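Long-range contact in PCP domain (Thermobifida fusca, PDB 7KW3), which probably carries amino acid or peptide intermediates as thioesters on a phosphopantetheine arm during non-ribosomal peptide synthesis: residues D31-G36 with R63-A68. Sequence-based numbering, arbitrary orientation.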
loop_
_atom_site.group_PDB
_atom_site.type_symbol
_atom_site.label_atom_id
_atom_site.label_comp_id
_atom_site.label_asym_id
_atom_site.label_seq_id
_atom_site.Cartn_x
_atom_site.Cartn_y
_atom_site.Cartn_z
ATOM N N ASP A 31 -5.922 4.489 5.154
ATOM C CA ASP A 31 -5.832 5.458 4.070
ATOM C C ASP A 31 -4.420 6.023 4.064
ATOM O O ASP A 31 -3.988 6.624 5.057
ATOM C CB ASP A 31 -6.860 6.577 4.259
ATOM C CG ASP A 31 -6.880 7.571 3.097
ATOM O OD1 ASP A 31 -5.830 8.181 2.796
ATOM O OD2 ASP A 31 -7.961 7.743 2.488
ATOM N N PHE A 32 -3.718 5.855 2.939
ATOM C CA PHE A 32 -2.304 6.225 2.877
ATOM C C PHE A 32 -2.093 7.709 3.183
ATOM O O PHE A 32 -1.178 8.072 3.933
ATOM C CB PHE A 32 -1.736 5.861 1.505
ATOM C CG PHE A 32 -0.245 6.003 1.399
ATOM C CD1 PHE A 32 0.602 5.131 2.071
ATOM C CD2 PHE A 32 0.317 6.992 0.601
ATOM C CE1 PHE A 32 1.984 5.250 1.962
ATOM C CE2 PHE A 32 1.702 7.112 0.481
ATOM C CZ PHE A 32 2.536 6.240 1.167
ATOM N N PHE A 33 -2.951 8.579 2.649
ATOM C CA PHE A 33 -2.759 10.007 2.881
ATOM C C PHE A 33 -3.307 10.455 4.230
ATOM O O PHE A 33 -2.781 11.409 4.816
ATOM C CB PHE A 33 -3.367 10.802 1.722
ATOM C CG PHE A 33 -2.706 10.493 0.419
ATOM C CD1 PHE A 33 -1.477 11.071 0.096
ATOM C CD2 PHE A 33 -3.251 9.544 -0.432
ATOM C CE1 PHE A 33 -0.831 10.747 -1.085
ATOM C CE2 PHE A 33 -2.614 9.212 -1.620
ATOM C CZ PHE A 33 -1.397 9.817 -1.947
ATOM N N ALA A 34 -4.320 9.775 4.761
ATOM C CA ALA A 34 -4.749 10.090 6.119
ATOM C C ALA A 34 -3.655 9.782 7.134
ATOM O O ALA A 34 -3.619 10.396 8.206
ATOM C CB ALA A 34 -6.027 9.322 6.460
ATOM N N LEU A 35 -2.766 8.839 6.821
ATOM C CA LEU A 35 -1.688 8.423 7.709
ATOM C C LEU A 35 -0.395 9.186 7.466
ATOM O O LEU A 35 0.644 8.819 8.026
ATOM C CB LEU A 35 -1.434 6.923 7.552
ATOM C CG LEU A 35 -2.569 6.071 8.088
ATOM C CD1 LEU A 35 -2.224 4.616 7.922
ATOM C CD2 LEU A 35 -2.784 6.422 9.550
ATOM N N GLY A 36 -0.430 10.219 6.634
ATOM C CA GLY A 36 0.730 11.044 6.387
ATOM C C GLY A 36 1.389 10.880 5.031
ATOM O O GLY A 36 2.499 11.390 4.845
ATOM N N ARG A 63 -5.576 7.573 -6.482
ATOM C CA ARG A 63 -6.977 7.276 -6.750
ATOM C C ARG A 63 -7.558 6.260 -5.755
ATOM O O ARG A 63 -8.754 6.311 -5.462
ATOM C CB ARG A 63 -7.112 6.798 -8.204
ATOM C CG ARG A 63 -8.395 6.081 -8.536
ATOM C CD ARG A 63 -9.436 6.958 -9.215
ATOM N NE ARG A 63 -10.746 6.311 -9.131
ATOM C CZ ARG A 63 -11.841 6.726 -9.757
ATOM N NH1 ARG A 63 -11.803 7.802 -10.538
ATOM N NH2 ARG A 63 -12.977 6.056 -9.602
ATOM N N HIS A 64 -6.744 5.361 -5.197
ATOM C CA HIS A 64 -7.225 4.320 -4.282
ATOM C C HIS A 64 -6.328 4.253 -3.057
ATOM O O HIS A 64 -5.566 3.298 -2.888
ATOM C CB HIS A 64 -7.266 2.954 -4.967
ATOM C CG HIS A 64 -8.006 2.958 -6.265
ATOM N ND1 HIS A 64 -9.367 3.160 -6.343
ATOM C CD2 HIS A 64 -7.575 2.784 -7.536
ATOM C CE1 HIS A 64 -9.744 3.110 -7.608
ATOM N NE2 HIS A 64 -8.678 2.876 -8.351
ATOM N N PRO A 65 -6.384 5.258 -2.184
ATOM C CA PRO A 65 -5.411 5.312 -1.077
ATOM C C PRO A 65 -5.665 4.296 0.034
ATOM O O PRO A 65 -4.769 4.085 0.863
ATOM C CB PRO A 65 -5.534 6.754 -0.566
ATOM C CG PRO A 65 -6.909 7.197 -0.989
ATOM C CD PRO A 65 -7.221 6.469 -2.269
ATOM N N VAL A 66 -6.826 3.654 0.076
ATOM C CA VAL A 66 -7.090 2.630 1.082
ATOM C C VAL A 66 -6.455 1.315 0.637
ATOM O O VAL A 66 -6.617 0.900 -0.517
ATOM C CB VAL A 66 -8.599 2.473 1.313
ATOM C CG1 VAL A 66 -8.867 1.355 2.303
ATOM C CG2 VAL A 66 -9.191 3.789 1.820
ATOM N N VAL A 67 -5.748 0.655 1.569
ATOM C CA VAL A 67 -5.010 -0.583 1.282
ATOM C C VAL A 67 -5.870 -1.559 0.479
ATOM O O VAL A 67 -5.474 -2.024 -0.595
ATOM C CB VAL A 67 -4.513 -1.236 2.590
ATOM C CG1 VAL A 67 -3.943 -2.628 2.326
ATOM C CG2 VAL A 67 -3.464 -0.367 3.294
ATOM N N ALA A 68 -7.061 -1.880 0.991
ATOM C CA ALA A 68 -7.888 -2.891 0.337
ATOM C C ALA A 68 -8.247 -2.476 -1.085
ATOM O O ALA A 68 -8.295 -3.317 -1.991
ATOM C CB ALA A 68 -9.157 -3.159 1.159
#
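Pro65 meets two side chains across the contact, the carboxylate of Asp31 and the ring edge of Phe33. The carboxylate of Asp31 runs alongside the proline ring. OD2 of Asp31 is 3.7 Å from CG of Pro65, and OD1 lies near CB. The Phe33 side chain stands roughly perpendicular to that of Pro65. Phe33 turns the edge of its ring to Pro65, with CD2 of Phe33 3.6 Å from CB of Pro65. Phe33 and Phe62 also meet ring to ring. The ring of Phe32 turns from Pro65 into the core, where it packs on Leu41, Leu45 and Val61. The two backbones are joined by one bond across the contact, from N of Phe32 to O of Pro65 at 2.9 Å. The N-H comes from above the carbonyl plane, 46° out of it. Tyr17 OH of helix 8-21 also bonds this oxygen.

CG of Asp31 is anti to the backbone N (chi1 -176°) and lies beside its own carbonyl carbon, on the side of the residues that follow, where OD1 can meet their N-H groups. OD1 of Asp31 accepts from N of Ala34 at 2.9 Å, in an Asx motif, and more weakly from N of Phe33. An alanine in place of Asp31 would probably leave these two N-H groups without their acceptor, and one flank of Pro65 less covered. The contact ties the loop before helix 39-51 to the link between helices 58-63 and 67-73 in this small helical carrier domain. Its chemistry is divided: the carboxylate holds its own turn, Pro65 meets it through carbon atoms, and the Pro65 carbonyl oxygen, with hydrogen bonds to N of Phe32 and to Tyr17 OH, joins the loop and the link to helix 8-21.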